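Local coordinates for cellulose binding domain-containing protein (PDB 4B96), which probably binds cellulose through this family 3 carbohydrate-binding module, a calcium-containing domain of a longer membrane protein of a biomass-sensing system, at residues M136-Y139 / V145-I148. Numbering follows the deposited sequence.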
# COMPACT_ATOMS: atom_id res chain seq x y z
N MET A 136 -0.76 -7.46 -3.95
CA MET A 136 -2.05 -7.48 -4.63
C MET A 136 -2.80 -6.23 -4.22
O MET A 136 -2.62 -5.77 -3.09
CB MET A 136 -2.88 -8.74 -4.24
CG MET A 136 -2.27 -10.02 -4.88
SD MET A 136 -3.15 -11.47 -4.27
CE MET A 136 -4.82 -11.25 -4.87
N THR A 137 -3.64 -5.68 -5.11
CA THR A 137 -4.34 -4.43 -4.76
C THR A 137 -5.85 -4.58 -4.56
O THR A 137 -6.49 -5.44 -5.15
CB THR A 137 -4.10 -3.35 -5.81
OG1 THR A 137 -4.33 -3.88 -7.11
CG2 THR A 137 -2.59 -2.86 -5.73
N VAL A 138 -6.43 -3.67 -3.77
CA VAL A 138 -7.88 -3.66 -3.57
C VAL A 138 -8.36 -2.23 -3.82
O VAL A 138 -7.70 -1.26 -3.39
CB VAL A 138 -8.29 -4.09 -2.10
CG1 VAL A 138 -9.82 -4.21 -2.02
CG2 VAL A 138 -7.64 -5.41 -1.74
N TYR A 139 -9.50 -2.13 -4.47
CA TYR A 139 -10.13 -0.85 -4.76
C TYR A 139 -11.55 -0.87 -4.25
O TYR A 139 -12.27 -1.85 -4.40
CB TYR A 139 -10.20 -0.56 -6.27
CG TYR A 139 -8.83 -0.67 -6.89
CD1 TYR A 139 -8.27 -1.93 -7.11
CD2 TYR A 139 -8.06 0.49 -7.17
CE1 TYR A 139 -7.00 -2.07 -7.60
CE2 TYR A 139 -6.75 0.38 -7.71
CZ TYR A 139 -6.24 -0.92 -7.93
OH TYR A 139 -4.96 -1.15 -8.42
N VAL A 145 -7.26 1.08 -2.04
CA VAL A 145 -7.38 1.07 -0.57
C VAL A 145 -6.41 0.09 0.09
O VAL A 145 -6.36 0.01 1.31
CB VAL A 145 -8.82 0.80 -0.07
CG1 VAL A 145 -9.75 1.88 -0.58
CG2 VAL A 145 -9.28 -0.64 -0.52
N TRP A 146 -5.63 -0.64 -0.73
CA TRP A 146 -4.72 -1.63 -0.19
C TRP A 146 -3.77 -2.01 -1.28
O TRP A 146 -4.19 -2.23 -2.43
CB TRP A 146 -5.48 -2.94 0.22
CG TRP A 146 -4.49 -4.02 0.63
CD1 TRP A 146 -3.88 -4.98 -0.21
CD2 TRP A 146 -3.91 -4.20 1.92
NE1 TRP A 146 -2.97 -5.71 0.52
CE2 TRP A 146 -2.97 -5.26 1.82
CE3 TRP A 146 -4.11 -3.59 3.19
CZ2 TRP A 146 -2.25 -5.73 2.92
CZ3 TRP A 146 -3.34 -4.03 4.28
CH2 TRP A 146 -2.44 -5.11 4.14
N GLY A 147 -2.49 -2.10 -0.94
CA GLY A 147 -1.53 -2.70 -1.85
C GLY A 147 -0.73 -1.72 -2.69
O GLY A 147 -1.00 -0.51 -2.69
N ILE A 148 0.25 -2.24 -3.43
CA ILE A 148 1.15 -1.43 -4.26
C ILE A 148 1.06 -1.89 -5.70
O ILE A 148 1.28 -3.09 -6.02
CB ILE A 148 2.60 -1.59 -3.75
CG1 ILE A 148 2.68 -1.19 -2.25
CG2 ILE A 148 3.60 -0.76 -4.61
CD1 ILE A 148 3.95 -1.70 -1.53
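Val138 and Trp146 form an antiparallel hydrogen-bonded pair between the two arms of a beta hairpin. Val138 N donates to Trp146 O at 3.0 Å. Val138 O receives Val145 N at 2.7 Å, nearly straight at 174°. Trp146 N reaches the same oxygen only weakly. Two residues, Val145 and Trp146, therefore sit across from the single Val138, which makes this a classic beta bulge. Beyond it, Gly147 CA makes a CA-H...O contact with Met136 O at 3.5 Å. Gly147 has no side chain and a positive phi of 98°, and the strands come close here. The hairpin lies at one side of a five-stranded antiparallel sheet in the CBM3 beta-sandwich. Strand 40-47 flanks 136-140, and strand 143-146 is outermost within the chain. On the face shared by Val138 and Trp146, Val138 CB packs on Trp146 CB at 3.8 Å. Leu7 of the other sheet touches both side chains. With chi1 at 174°, Trp146 turns its indole edge to Met136 O, which lacks a hydrogen-bonding partner; CD1 is 3.2 Å from that oxygen. Trp146 NE1 is hydrogen-bonded to Trp133 O. Val145 CG2 meets Val138 CG1 at 3.9 Å. Thr137 CG2 rests on the Gly147-Ile148 peptide, while Thr137 OG1 is hydrogen-bonded to Tyr45 OH.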